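Local coordinates for protein Exo beta-1,2-glucooligosaccharide sophorohydrolase (non-reducing end) (Parabacteroides distasonis ATCC 8503, PDB 5Z06) that hydrolyses linear beta-1,2-glucan and beta-1,2-glucooligosaccharides of four or more glucose units, releasing sophorose from the non-reducing end as an exo-type glycosidase, at residues Q196-Y201 / Q273-T278; H204-W209 / R243-L248; E484-G489 / Q698-I703. All coordinates share one frame; numbering follows the deposited sequence. Where two conformers were deposited one is given.

Contact 1. Residues Q196-Y201 / Q273-T278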
loop_
_atom_site.group_PDB
_atom_site.type_symbol
_atom_site.label_atom_id
_atom_site.label_comp_id
_atom_site.label_asym_id
_atom_site.label_seq_id
_atom_site.Cartn_x
_atom_site.Cartn_y
_atom_site.Cartn_z
ATOM N N GLN A 196 -6.668 -4.519 23.808
ATOM C CA GLN A 196 -6.322 -5.913 24.063
ATOM C C GLN A 196 -4.941 -6.009 24.635
ATOM O O GLN A 196 -4.717 -6.711 25.624
ATOM C CB GLN A 196 -6.377 -6.748 22.790
ATOM C CG GLN A 196 -7.775 -7.145 22.336
ATOM C CD GLN A 196 -7.740 -7.948 21.038
ATOM O OE1 GLN A 196 -8.346 -9.014 20.939
ATOM N NE2 GLN A 196 -7.023 -7.441 20.037
ATOM N N GLU A 197 -3.998 -5.341 23.988
ATOM C CA GLU A 197 -2.640 -5.333 24.491
ATOM C C GLU A 197 -1.801 -4.301 23.817
ATOM O O GLU A 197 -2.233 -3.618 22.866
ATOM C CB GLU A 197 -1.970 -6.715 24.337
ATOM C CG GLU A 197 -0.959 -7.111 25.430
ATOM C CD GLU A 197 -1.191 -6.486 26.816
ATOM O OE1 GLU A 197 -2.163 -6.863 27.512
ATOM O OE2 GLU A 197 -0.384 -5.610 27.215
ATOM N N ALA A 198 -0.639 -4.139 24.431
ATOM C CA ALA A 198 0.474 -3.391 23.927
ATOM C C ALA A 198 1.494 -4.450 23.649
ATOM O O ALA A 198 1.659 -5.383 24.438
ATOM C CB ALA A 198 1.001 -2.449 24.989
ATOM N N LYS A 199 2.173 -4.326 22.527
ATOM C CA LYS A 199 3.239 -5.231 22.203
ATOM C C LYS A 199 4.418 -4.362 21.819
ATOM O O LYS A 199 4.369 -3.630 20.827
ATOM C CB LYS A 199 2.772 -6.196 21.102
ATOM C CG LYS A 199 3.793 -7.195 20.603
ATOM C CD LYS A 199 4.556 -7.979 21.662
ATOM C CE LYS A 199 5.598 -8.862 20.979
ATOM N NZ LYS A 199 6.473 -9.513 21.985
ATOM N N ALA A 200 5.453 -4.391 22.647
ATOM C CA ALA A 200 6.631 -3.587 22.399
ATOM C C ALA A 200 7.569 -4.347 21.502
ATOM O O ALA A 200 7.601 -5.567 21.484
ATOM C CB ALA A 200 7.333 -3.205 23.688
ATOM N N TYR A 201 8.308 -3.582 20.729
ATOM C CA TYR A 201 9.429 -4.070 19.966
ATOM C C TYR A 201 10.594 -3.169 20.374
ATOM O O TYR A 201 10.663 -2.789 21.546
ATOM C CB TYR A 201 9.056 -4.046 18.484
ATOM C CG TYR A 201 7.937 -5.011 18.213
ATOM C CD1 TYR A 201 6.632 -4.628 18.415
ATOM C CD2 TYR A 201 8.190 -6.324 17.800
ATOM C CE1 TYR A 201 5.593 -5.498 18.188
ATOM C CE2 TYR A 201 7.154 -7.212 17.563
ATOM C CZ TYR A 201 5.857 -6.778 17.757
ATOM O OH TYR A 201 4.778 -7.594 17.564
ATOM N N GLN A 273 -9.363 0.094 28.983
ATOM C CA GLN A 273 -8.383 -0.255 30.004
ATOM C C GLN A 273 -7.018 0.283 29.534
ATOM O O GLN A 273 -6.804 0.564 28.343
ATOM C CB GLN A 273 -8.339 -1.767 30.320
ATOM C CG GLN A 273 -7.819 -2.690 29.210
ATOM C CD GLN A 273 -7.171 -3.984 29.715
ATOM O OE1 GLN A 273 -7.090 -4.240 30.926
ATOM N NE2 GLN A 273 -6.692 -4.811 28.771
ATOM N N THR A 274 -6.119 0.465 30.480
ATOM C CA THR A 274 -4.779 0.930 30.181
ATOM C C THR A 274 -3.902 -0.285 29.935
ATOM O O THR A 274 -3.969 -1.263 30.668
ATOM C CB THR A 274 -4.240 1.802 31.324
ATOM O OG1 THR A 274 -5.005 3.014 31.359
ATOM C CG2 THR A 274 -2.764 2.149 31.118
ATOM N N VAL A 275 -3.088 -0.215 28.891
ATOM C CA VAL A 275 -2.087 -1.246 28.617
ATOM C C VAL A 275 -0.748 -0.563 28.594
ATOM O O VAL A 275 -0.673 0.635 28.339
ATOM C CB VAL A 275 -2.335 -1.983 27.283
ATOM C CG1 VAL A 275 -3.661 -2.719 27.353
ATOM C CG2 VAL A 275 -2.318 -1.040 26.072
ATOM N N SER A 276 0.308 -1.319 28.857
ATOM C CA SER A 276 1.655 -0.781 28.766
ATOM C C SER A 276 2.634 -1.783 28.204
ATOM O O SER A 276 2.381 -2.987 28.168
ATOM C CB SER A 276 2.154 -0.298 30.131
ATOM O OG SER A 276 2.227 -1.371 31.053
ATOM N N ALA A 277 3.767 -1.259 27.764
ATOM C CA ALA A 277 4.860 -2.103 27.351
ATOM C C ALA A 277 6.120 -1.300 27.358
ATOM O O ALA A 277 6.100 -0.070 27.408
ATOM C CB ALA A 277 4.599 -2.665 25.970
ATOM N N THR A 278 7.232 -2.005 27.291
ATOM C CA THR A 278 8.535 -1.362 27.307
ATOM C C THR A 278 9.312 -1.898 26.138
ATOM O O THR A 278 9.403 -3.108 25.983
ATOM C CB THR A 278 9.286 -1.675 28.603
ATOM O OG1 THR A 278 8.421 -1.404 29.707
ATOM C CG2 THR A 278 10.588 -0.846 28.707
#
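The methyl group of Ala277 sits between those of Ala198 and Ala200, with Ala277 CB 3.7 Å from Ala198 CB and 3.6 Å from Ala200 CB. All three point toward the opposite strand, one methyl fitting between two from across. Strands 196-200 and 275-278 run nearly parallel (12°), their axes approaching to 5.7 Å, too far apart for a backbone ladder, and no hydrogen bond forms between residues 196-201 and 273-278. Alanine suits this seam because its single methyl lets the strands come this close.

Next along the seam, Val275 turns both its methyl groups to the first strand. CG1 is anti to the carbonyl carbon (chi1 -63°), which puts CG2 between the backbone N and the carbonyl carbon. Val275 CG2 lies 3.8 Å from Ala198 CB, while Val275 CG1 reaches 4.0 Å from Glu197 CA. The two methyls of valine thus cover the backbone of 197-198, where the facing alanine offers only one.

The side chain of Glu197 sets out away from the second strand, but its chain is bent at chi2 and its end comes nearer. Ala198 N donates to Glu197 OE2 at 3.2 Å, almost straight (176°) but from above the carboxylate plane. Glu197 OE2 also lies 4.1 Å from Val275 CB, the two side chains crossing obliquely. Just beyond, Gln273 NE2 bonds to Leu195 O.

Each strand finds its backbone partners in its own sheet, Lys199 with Asp206 and Ala277 with Ala255. Apart from that one flanking amide bond, what holds the pair is therefore mostly van der Waals contact, as expected where the edge strands of two sheets of a beta sandwich close against each other.

Contact 2. Residues H204-W209 / R243-L248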
loop_
_atom_site.group_PDB
_atom_site.type_symbol
_atom_site.label_atom_id
_atom_site.label_comp_id
_atom_site.label_asym_id
_atom_site.label_seq_id
_atom_site.Cartn_x
_atom_site.Cartn_y
_atom_site.Cartn_z
ATOM N N HIS A 204 9.185 0.726 18.869
ATOM C CA HIS A 204 7.780 1.012 18.835
ATOM C C HIS A 204 6.992 0.073 19.677
ATOM O O HIS A 204 7.476 -0.994 20.026
ATOM C CB HIS A 204 7.257 0.997 17.407
ATOM C CG HIS A 204 6.921 -0.359 16.921
ATOM N ND1 HIS A 204 7.882 -1.254 16.518
ATOM C CD2 HIS A 204 5.727 -0.983 16.786
ATOM C CE1 HIS A 204 7.289 -2.377 16.155
ATOM N NE2 HIS A 204 5.986 -2.238 16.310
ATOM N N ILE A 205 5.779 0.520 19.993
ATOM C CA ILE A 205 4.795 -0.269 20.670
ATOM C C ILE A 205 3.565 -0.300 19.797
ATOM O O ILE A 205 3.089 0.727 19.328
ATOM C CB ILE A 205 4.445 0.292 22.054
ATOM C CG1 ILE A 205 5.722 0.367 22.886
ATOM C CG2 ILE A 205 3.372 -0.585 22.709
ATOM C CD1 ILE A 205 5.572 1.045 24.224
ATOM N N ASP A 206 3.069 -1.500 19.581
ATOM C CA ASP A 206 1.838 -1.708 18.859
ATOM C C ASP A 206 0.743 -1.914 19.853
ATOM O O ASP A 206 0.862 -2.776 20.725
ATOM C CB ASP A 206 1.952 -2.955 17.987
ATOM C CG ASP A 206 2.740 -2.705 16.740
ATOM O OD1 ASP A 206 2.559 -1.609 16.171
ATOM O OD2 ASP A 206 3.513 -3.603 16.324
ATOM N N ILE A 207 -0.328 -1.146 19.713
ATOM C CA ILE A 207 -1.536 -1.431 20.453
ATOM C C ILE A 207 -2.611 -1.850 19.477
ATOM O O ILE A 207 -2.574 -1.497 18.304
ATOM C CB ILE A 207 -1.976 -0.273 21.386
ATOM C CG1 ILE A 207 -2.473 0.939 20.607
ATOM C CG2 ILE A 207 -0.828 0.078 22.338
ATOM C CD1 ILE A 207 -2.915 2.115 21.477
ATOM N N LYS A 208 -3.547 -2.632 19.992
ATOM C CA LYS A 208 -4.632 -3.188 19.230
ATOM C C LYS A 208 -5.853 -3.228 20.129
ATOM O O LYS A 208 -5.751 -3.504 21.345
ATOM C CB LYS A 208 -4.306 -4.620 18.776
ATOM C CG LYS A 208 -5.271 -5.143 17.703
ATOM C CD LYS A 208 -5.204 -6.654 17.492
ATOM C CE LYS A 208 -6.210 -7.119 16.434
ATOM N NZ LYS A 208 -7.642 -6.911 16.794
ATOM N N TRP A 209 -6.998 -2.979 19.516
ATOM C CA TRP A 209 -8.252 -2.958 20.220
ATOM C C TRP A 209 -9.355 -3.609 19.368
ATOM O O TRP A 209 -9.156 -3.851 18.172
ATOM C CB TRP A 209 -8.590 -1.516 20.610
ATOM C CG TRP A 209 -8.706 -0.571 19.439
ATOM C CD1 TRP A 209 -9.787 -0.419 18.638
ATOM C CD2 TRP A 209 -7.702 0.326 18.929
ATOM N NE1 TRP A 209 -9.541 0.534 17.676
ATOM C CE2 TRP A 209 -8.269 1.003 17.825
ATOM C CE3 TRP A 209 -6.390 0.635 19.306
ATOM C CZ2 TRP A 209 -7.564 1.962 17.076
ATOM C CZ3 TRP A 209 -5.691 1.598 18.570
ATOM C CH2 TRP A 209 -6.278 2.243 17.466
ATOM N N ARG A 243 -5.879 -0.503 15.344
ATOM C CA ARG A 243 -4.513 -0.756 15.631
ATOM C C ARG A 243 -3.776 0.539 15.596
ATOM O O ARG A 243 -4.072 1.374 14.758
ATOM C CB ARG A 243 -3.965 -1.633 14.528
ATOM C CG ARG A 243 -3.091 -2.666 15.092
ATOM C CD ARG A 243 -2.404 -3.471 14.010
ATOM N NE ARG A 243 -2.524 -4.840 14.424
ATOM C CZ ARG A 243 -1.936 -5.371 15.487
ATOM N NH1 ARG A 243 -1.086 -4.688 16.241
ATOM N NH2 ARG A 243 -2.172 -6.633 15.761
ATOM N N TYR A 244 -2.803 0.704 16.477
ATOM C CA TYR A 244 -1.978 1.884 16.432
ATOM C C TYR A 244 -0.538 1.519 16.722
ATOM O O TYR A 244 -0.257 0.756 17.653
ATOM C CB TYR A 244 -2.488 2.944 17.402
ATOM C CG TYR A 244 -1.514 4.068 17.540
ATOM C CD1 TYR A 244 -1.220 4.881 16.449
ATOM C CD2 TYR A 244 -0.846 4.294 18.739
ATOM C CE1 TYR A 244 -0.297 5.904 16.545
ATOM C CE2 TYR A 244 0.061 5.327 18.856
ATOM C CZ TYR A 244 0.334 6.120 17.764
ATOM O OH TYR A 244 1.240 7.122 17.906
ATOM N N THR A 245 0.349 2.060 15.893
ATOM C CA THR A 245 1.759 1.850 15.994
ATOM C C THR A 245 2.399 3.123 16.515
ATOM O O THR A 245 2.456 4.140 15.825
ATOM C CB THR A 245 2.325 1.428 14.635
ATOM O OG1 THR A 245 1.888 0.090 14.356
ATOM C CG2 THR A 245 3.839 1.471 14.640
ATOM N N ASP A 246 2.886 3.054 17.749
ATOM C CA ASP A 246 3.485 4.190 18.366
ATOM C C ASP A 246 4.969 4.051 18.237
ATOM O O ASP A 246 5.593 3.280 18.970
ATOM C CB ASP A 246 3.127 4.294 19.837
ATOM C CG ASP A 246 3.452 5.660 20.403
ATOM O OD1 ASP A 246 3.237 6.672 19.694
ATOM O OD2 ASP A 246 3.931 5.722 21.553
ATOM N N PHE A 247 5.536 4.815 17.318
ATOM C CA PHE A 247 6.952 4.783 17.125
ATOM C C PHE A 247 7.619 5.716 18.130
ATOM O O PHE A 247 7.644 6.911 17.930
ATOM C CB PHE A 247 7.331 5.161 15.697
ATOM C CG PHE A 247 8.737 4.801 15.373
ATOM C CD1 PHE A 247 9.771 5.685 15.639
ATOM C CD2 PHE A 247 9.032 3.551 14.879
ATOM C CE1 PHE A 247 11.079 5.342 15.349
ATOM C CE2 PHE A 247 10.332 3.190 14.618
ATOM C CZ PHE A 247 11.363 4.088 14.840
ATOM N N LEU A 248 8.164 5.153 19.196
ATOM C CA LEU A 248 8.876 5.926 20.221
ATOM C C LEU A 248 10.269 6.302 19.781
ATOM O O LEU A 248 10.790 7.315 20.204
ATOM C CB LEU A 248 8.980 5.136 21.535
ATOM C CG LEU A 248 7.610 4.797 22.116
ATOM C CD1 LEU A 248 7.726 3.693 23.153
ATOM C CD2 LEU A 248 6.972 6.043 22.702
HETATM O O HOH W 1 -0.217 -1.817 16.011
#
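Ile207 and Tyr244 meet at the apolar centre of this antiparallel strand pair, which belongs to the three-stranded sheet of a sandwich with fibronectin type III-like topology. Ile207 CG1 lies 3.8 Å from Tyr244 CB, and Ile207 CD1 approaches the edge of the tyrosine ring. Trp209 adds its benzo ring, with Tyr244 CB at the indole edge and Arg243 N over one indole face. At the far end of this side Ile205 CD1 touches Leu248 CD1 at 3.6 Å. Bulky apolar groups suit a face turned to the second sheet, where Ile222 packs on Ile207, Trp209 and Tyr244.

Ile205 with Asp246 and Ile207 with Tyr244 form hydrogen-bonded pairs, each with two backbone bonds. The Tyr244 hydroxyl donates to Asp246 OD1, and Asp246 OD2 is bound by Arg224 and Tyr257, so this buried carboxylate is well satisfied.

The face bearing His204, Asp206 and Lys208 is largely polar, Phe247 against His204 CB being the exception. Asp206 and Thr245 lie side by side, and Thr245 OG1 donates to Asp206 OD1 at 2.6 Å. His204 NE2 donates to Asp206 OD2 in its own ring plane but from above the carboxylate, while His204 ND1 bonds to Tyr635 and Arg297 forms a salt bridge with Asp206 OD2. Lys208 CG lies over one face of the guanidinium of Arg243, itself salt-bridged to Glu301, and Lys208 CD is 3.5 Å from Arg243 NH2. A water in the guanidinium plane accepts from Arg243 NH1 at 3.0 Å.

Contact 3. Residues E484-G489 / Q698-I703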
loop_
_atom_site.group_PDB
_atom_site.type_symbol
_atom_site.label_atom_id
_atom_site.label_comp_id
_atom_site.label_asym_id
_atom_site.label_seq_id
_atom_site.Cartn_x
_atom_site.Cartn_y
_atom_site.Cartn_z
ATOM N N GLU A 484 6.751 -25.966 -24.286
ATOM C CA GLU A 484 7.348 -25.102 -25.325
ATOM C C GLU A 484 6.888 -23.660 -25.230
ATOM O O GLU A 484 7.612 -22.761 -25.649
ATOM C CB GLU A 484 7.095 -25.638 -26.755
ATOM C CG GLU A 484 8.077 -26.713 -27.239
ATOM C CD GLU A 484 7.870 -28.085 -26.612
ATOM O OE1 GLU A 484 6.829 -28.319 -25.952
ATOM O OE2 GLU A 484 8.758 -28.953 -26.783
ATOM N N MET A 485 5.683 -23.453 -24.699
ATOM C CA MET A 485 5.128 -22.126 -24.483
ATOM C C MET A 485 5.996 -21.239 -23.602
ATOM O O MET A 485 5.945 -20.014 -23.720
ATOM C CB MET A 485 3.734 -22.242 -23.887
ATOM C CG MET A 485 2.770 -22.992 -24.784
ATOM S SD MET A 485 2.327 -21.999 -26.207
ATOM C CE MET A 485 2.139 -23.278 -27.455
ATOM N N TYR A 486 6.779 -21.859 -22.722
ATOM C CA TYR A 486 7.806 -21.160 -21.985
ATOM C C TYR A 486 8.805 -20.444 -22.898
ATOM O O TYR A 486 9.210 -19.327 -22.593
ATOM C CB TYR A 486 8.573 -22.112 -21.077
ATOM C CG TYR A 486 9.607 -21.394 -20.256
ATOM C CD1 TYR A 486 9.283 -20.838 -19.017
ATOM C CD2 TYR A 486 10.918 -21.249 -20.726
ATOM C CE1 TYR A 486 10.245 -20.186 -18.258
ATOM C CE2 TYR A 486 11.874 -20.581 -19.986
ATOM C CZ TYR A 486 11.531 -20.052 -18.754
ATOM O OH TYR A 486 12.474 -19.384 -18.047
ATOM N N TYR A 487 9.205 -21.068 -24.002
ATOM C CA TYR A 487 10.156 -20.418 -24.942
ATOM C C TYR A 487 9.491 -19.605 -26.020
ATOM O O TYR A 487 10.014 -18.578 -26.425
ATOM C CB TYR A 487 11.126 -21.441 -25.559
ATOM C CG TYR A 487 12.054 -21.984 -24.514
ATOM C CD1 TYR A 487 13.076 -21.195 -24.000
ATOM C CD2 TYR A 487 11.858 -23.246 -23.968
ATOM C CE1 TYR A 487 13.917 -21.670 -23.010
ATOM C CE2 TYR A 487 12.696 -23.726 -22.991
ATOM C CZ TYR A 487 13.723 -22.928 -22.522
ATOM O OH TYR A 487 14.549 -23.386 -21.549
ATOM N N SER A 488 8.341 -20.064 -26.483
ATOM C CA SER A 488 7.649 -19.424 -27.596
ATOM C C SER A 488 6.909 -18.175 -27.112
ATOM O O SER A 488 6.719 -17.231 -27.877
ATOM C CB SER A 488 6.685 -20.418 -28.236
ATOM O OG SER A 488 5.503 -20.575 -27.453
ATOM N N GLY A 489 6.513 -18.176 -25.835
ATOM C CA GLY A 489 5.739 -17.092 -25.241
ATOM C C GLY A 489 6.535 -16.265 -24.270
ATOM O O GLY A 489 7.040 -15.197 -24.620
ATOM N N GLN A 698 10.112 -30.272 -14.657
ATOM C CA GLN A 698 10.787 -31.335 -15.417
ATOM C C GLN A 698 10.585 -31.096 -16.900
ATOM O O GLN A 698 11.540 -31.078 -17.671
ATOM C CB GLN A 698 10.243 -32.727 -15.087
ATOM C CG GLN A 698 10.694 -33.313 -13.764
ATOM C CD GLN A 698 9.999 -34.645 -13.443
ATOM O OE1 GLN A 698 9.337 -35.258 -14.304
ATOM N NE2 GLN A 698 10.140 -35.093 -12.193
ATOM N N LYS A 699 9.329 -30.905 -17.283
ATOM C CA LYS A 699 8.983 -30.717 -18.682
ATOM C C LYS A 699 9.697 -29.522 -19.275
ATOM O O LYS A 699 10.160 -29.592 -20.404
ATOM C CB LYS A 699 7.480 -30.543 -18.873
ATOM C CG LYS A 699 6.673 -31.804 -18.685
ATOM C CD LYS A 699 5.198 -31.484 -18.853
ATOM C CE LYS A 699 4.352 -32.711 -18.619
ATOM N NZ LYS A 699 2.939 -32.312 -18.779
ATOM N N ILE A 700 9.770 -28.418 -18.531
ATOM C CA ILE A 700 10.361 -27.210 -19.091
ATOM C C ILE A 700 11.856 -27.414 -19.213
ATOM O O ILE A 700 12.435 -27.113 -20.251
ATOM C CB ILE A 700 10.049 -25.947 -18.270
ATOM C CG1 ILE A 700 8.555 -25.629 -18.339
ATOM C CG2 ILE A 700 10.830 -24.761 -18.829
ATOM C CD1 ILE A 700 8.061 -24.732 -17.224
ATOM N N GLN A 701 12.461 -27.935 -18.158
ATOM C CA GLN A 701 13.911 -28.154 -18.127
ATOM C C GLN A 701 14.401 -29.244 -19.081
ATOM O O GLN A 701 15.570 -29.260 -19.423
ATOM C CB GLN A 701 14.369 -28.465 -16.704
ATOM C CG GLN A 701 14.158 -27.290 -15.745
ATOM C CD GLN A 701 14.839 -27.473 -14.418
ATOM O OE1 GLN A 701 15.225 -26.503 -13.773
ATOM N NE2 GLN A 701 14.980 -28.717 -13.995
ATOM N N SER A 702 13.522 -30.140 -19.516
ATOM C CA SER A 702 13.897 -31.194 -20.460
ATOM C C SER A 702 13.890 -30.746 -21.936
ATOM O O SER A 702 14.406 -31.461 -22.784
ATOM C CB SER A 702 12.974 -32.401 -20.299
ATOM O OG SER A 702 11.701 -32.111 -20.860
ATOM N N ILE A 703 13.310 -29.591 -22.254
ATOM C CA ILE A 703 13.282 -29.094 -23.648
ATOM C C ILE A 703 14.704 -28.912 -24.173
ATOM O O ILE A 703 15.549 -28.388 -23.455
ATOM C CB ILE A 703 12.507 -27.759 -23.751
ATOM C CG1 ILE A 703 11.017 -28.008 -23.509
ATOM C CG2 ILE A 703 12.697 -27.085 -25.117
ATOM C CD1 ILE A 703 10.277 -26.771 -23.093
HETATM O O HOH W 2 14.494 -25.716 -20.649
#
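Ile700 presses its CG2 methyl over one face of the Tyr486 ring, and both residues are buried. The methyl lies 4.1 Å from the ring centroid and 21° off the normal, a CH-pi contact with the two side chains at about a right angle. Tyr486 has CG anti to its backbone N (chi1 -177°), which carries CG toward Ile700. An aromatic fits because its flat face receives the branched isoleucine, while its hydroxyl bonds to Asp551.

The outer half lies nearer solvent, with Ile703 and Glu484 exposed. Tyr487 meets Ile703 with its ring edge, Tyr487 CE2 to Ile703 CD1 at 3.9 Å; Tyr486 CD2 sits over the centre of one face of the Tyr487 ring, whose hydroxyl bonds to Lys552 N. Ile703, the last ordered residue, also touches Glu484, where Ile703 CD1 is 3.8 Å from Glu484 N. An alanine in place of Tyr487 would probably cost Ile703 the ring edge it packs on, leaving it Glu484, and leave Lys552 N without its hydroxyl partner.

Around the buried half, helix 467-475 supplies Met471 against both Tyr486 and Ile700, and Phe549 packs on both from a loop, so helices 485-490 and 691-702 are joined through a shared apolar cluster.

In the fold
Contacts 1 and 2 belong to one beta sandwich, their centres 8 Å apart, and strands 194-200 and 204-210, neighbours in its three-stranded sheet, link them directly. Contact 2 is nested along the chain inside the loop closed by contact 1: contact 2 pairs strands within that sheet, and contact 1 closes the sheet's edge against the four-stranded one. Contact 3 comes later in the chain, in the helical part that carries the glucoamylase-like family region, with its centre 54 Å from contact 1 and 49 Å from contact 2. It lies across the chain's centre from contact 2. The sandwich and the helical part meet where Asp206 and His204 bond to Arg297 and Tyr635 of helices 284-297 and 624-636.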